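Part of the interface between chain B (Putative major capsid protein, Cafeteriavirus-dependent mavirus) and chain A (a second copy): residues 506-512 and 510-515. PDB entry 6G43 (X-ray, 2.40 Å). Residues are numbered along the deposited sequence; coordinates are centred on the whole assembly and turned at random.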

# COMPACT_ATOMS: atom_id res chain seq x y z
N LYS B 506 -19.38 1.53 -23.17
CA LYS B 506 -18.90 0.77 -22.04
C LYS B 506 -18.44 1.76 -20.96
O LYS B 506 -17.34 2.31 -21.04
CB LYS B 506 -17.76 -0.17 -22.46
CG LYS B 506 -17.32 -1.12 -21.37
CD LYS B 506 -16.21 -2.06 -21.80
CE LYS B 506 -16.02 -3.20 -20.81
NZ LYS B 506 -14.61 -3.35 -20.36
N LEU B 507 -19.31 1.99 -19.98
CA LEU B 507 -19.03 2.87 -18.85
C LEU B 507 -18.41 2.13 -17.65
O LEU B 507 -17.76 2.75 -16.81
CB LEU B 507 -20.32 3.58 -18.42
CG LEU B 507 -21.02 4.40 -19.51
CD1 LEU B 507 -22.45 4.76 -19.13
CD2 LEU B 507 -20.23 5.66 -19.83
N THR B 508 -18.61 0.81 -17.60
CA THR B 508 -18.11 -0.05 -16.53
C THR B 508 -17.50 -1.31 -17.12
O THR B 508 -17.58 -1.53 -18.33
CB THR B 508 -19.26 -0.48 -15.59
OG1 THR B 508 -20.25 -1.18 -16.35
CG2 THR B 508 -19.89 0.73 -14.94
N ASP B 509 -16.92 -2.14 -16.26
CA ASP B 509 -16.47 -3.48 -16.66
C ASP B 509 -17.65 -4.38 -17.03
O ASP B 509 -18.79 -4.12 -16.64
CB ASP B 509 -15.65 -4.12 -15.53
CG ASP B 509 -14.27 -3.50 -15.37
OD1 ASP B 509 -14.13 -2.28 -15.56
OD2 ASP B 509 -13.33 -4.25 -15.04
N ASP B 510 -17.36 -5.43 -17.79
CA ASP B 510 -18.37 -6.40 -18.23
C ASP B 510 -18.79 -7.27 -17.04
O ASP B 510 -17.96 -7.65 -16.21
CB ASP B 510 -17.82 -7.26 -19.37
CG ASP B 510 -18.91 -7.85 -20.26
OD1 ASP B 510 -19.90 -8.40 -19.74
OD2 ASP B 510 -18.77 -7.76 -21.50
N ASN B 511 -20.09 -7.58 -16.96
CA ASN B 511 -20.64 -8.43 -15.89
C ASN B 511 -20.17 -9.88 -16.02
O ASN B 511 -19.91 -10.54 -15.00
CB ASN B 511 -22.17 -8.37 -15.89
CG ASN B 511 -22.71 -7.00 -15.50
OD1 ASN B 511 -21.95 -6.05 -15.28
ND2 ASN B 511 -24.03 -6.89 -15.41
N ASN B 512 -20.06 -10.36 -17.25
CA ASN B 512 -19.44 -11.65 -17.55
C ASN B 512 -17.93 -11.54 -17.31
O ASN B 512 -17.24 -10.76 -17.97
CB ASN B 512 -19.74 -12.04 -19.01
CG ASN B 512 -19.28 -13.46 -19.35
OD1 ASN B 512 -18.75 -14.19 -18.52
ND2 ASN B 512 -19.49 -13.84 -20.61
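Chain A (510-515) DNNKLM

Chain A approaches this part of chain B as an irregular segment, with no helix or strand in residues 510-515, and it runs almost antiparallel to its partner: the end-to-end directions of the touching parts are 169° apart. Near the start of the contact, Asn A511 faces Asn B511, with CA to CA 7.4 Å; two residues later, Lys A513 lies beside Thr B508, with CA to CA 6.4 Å. Residue 511 thus meets its own copy, while Lys A513 meets a different position, and the backbones stay too far apart for sheet-like pairing.

Asp A510 makes no contact with this stretch of chain B; its OD1 accepts a weak hydrogen bond from the backbone N of Asn A512 at 3.3 Å. Chain B repeats the motif, with Asn B512 N bonded to Asp B510 OD1 at 3.2 Å, so both copies carry the same small brace.

Asn A511 enters the contact mainly through its backbone. Its O lies 3.7 Å from ND2 of Asn B511, near but without a hydrogen bond. Asn B511 starts sideways from its backbone, yet the end of its side chain comes nearer to chain A, and ND2 also passes 4.4 Å from CA of Asn A512.

At Asn A512 a type I beta turn begins, ending at Met A515, a selenomethionine. A weak backbone bond closes it, Met A515 N to Asn A512 O at 3.4 Å, and a weak bond from Leu A514 N to Asn A512 OD1, 3.5 Å, supports it from within.

Within the turn, the CA-to-CB bond of Lys A513 points toward chain B, and this residue has the largest area covered in the contact. From its m start at chi1, the side chain continues t through chi2, chi3 and chi4, an extended rod lying along chain B. CB is 3.8 Å from OG1 of Thr B508, CG is 3.6 Å from OD1 of Asn B511, and CD is 3.8 Å from O of Asp B509. At the tip, NZ stands 4.0 Å from O of Asp B510 and 3.9 Å from CB of Asp B509, so the lysine contributes packing along its length and no hydrogen bond or salt bridge to this stretch.

Leu A514 completes the contact. Its CD2 touches CB of Leu B507 at 4.1 Å and CG2 of Thr B508 at 4.0 Å, a small apolar patch.

The rule to read here is contact without bonding: the stretches bury 317 Å², summed over both sides, without one hydrogen bond between them, and van der Waals contact carries this part of the interface.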

# COMPACT_ATOMS: atom_id res chain seq x y z
N ASP A 510 -24.35 -4.26 -5.82
CA ASP A 510 -25.30 -4.61 -6.88
C ASP A 510 -24.55 -5.23 -8.06
O ASP A 510 -23.43 -4.81 -8.39
CB ASP A 510 -26.08 -3.36 -7.32
CG ASP A 510 -27.45 -3.70 -7.92
OD1 ASP A 510 -27.57 -4.68 -8.68
OD2 ASP A 510 -28.41 -2.95 -7.63
N ASN A 511 -25.16 -6.23 -8.69
CA ASN A 511 -24.57 -6.92 -9.85
C ASN A 511 -24.51 -6.02 -11.09
O ASN A 511 -23.53 -6.06 -11.84
CB ASN A 511 -25.35 -8.20 -10.16
CG ASN A 511 -25.21 -9.26 -9.07
OD1 ASN A 511 -24.62 -9.02 -8.02
ND2 ASN A 511 -25.75 -10.44 -9.34
N ASN A 512 -25.55 -5.22 -11.29
CA ASN A 512 -25.56 -4.16 -12.30
C ASN A 512 -24.63 -3.04 -11.83
O ASN A 512 -24.89 -2.38 -10.83
CB ASN A 512 -26.99 -3.65 -12.50
CG ASN A 512 -27.11 -2.64 -13.64
OD1 ASN A 512 -26.17 -2.41 -14.40
ND2 ASN A 512 -28.28 -2.03 -13.76
N LYS A 513 -23.54 -2.84 -12.57
CA LYS A 513 -22.46 -1.92 -12.16
C LYS A 513 -22.77 -0.45 -12.43
O LYS A 513 -22.11 0.44 -11.88
CB LYS A 513 -21.14 -2.33 -12.84
CG LYS A 513 -20.81 -3.80 -12.67
CD LYS A 513 -19.33 -4.10 -12.85
CE LYS A 513 -19.07 -5.59 -12.72
NZ LYS A 513 -17.62 -5.91 -12.64
N LEU A 514 -23.77 -0.19 -13.28
CA LEU A 514 -24.28 1.17 -13.51
C LEU A 514 -25.07 1.73 -12.32
O LEU A 514 -25.23 2.95 -12.21
CB LEU A 514 -25.17 1.19 -14.76
CG LEU A 514 -24.52 0.79 -16.08
CD1 LEU A 514 -25.57 0.67 -17.18
CD2 LEU A 514 -23.43 1.77 -16.48
N MSE A 515 -25.56 0.85 -11.44
CA MSE A 515 -26.33 1.27 -10.26
C MSE A 515 -25.44 1.93 -9.25
O MSE A 515 -24.28 1.54 -9.07
CB MSE A 515 -26.97 0.06 -9.58
CG MSE A 515 -28.00 -0.67 -10.44
SE MSE A 515 -29.62 0.39 -10.81
CE MSE A 515 -30.04 1.03 -9.00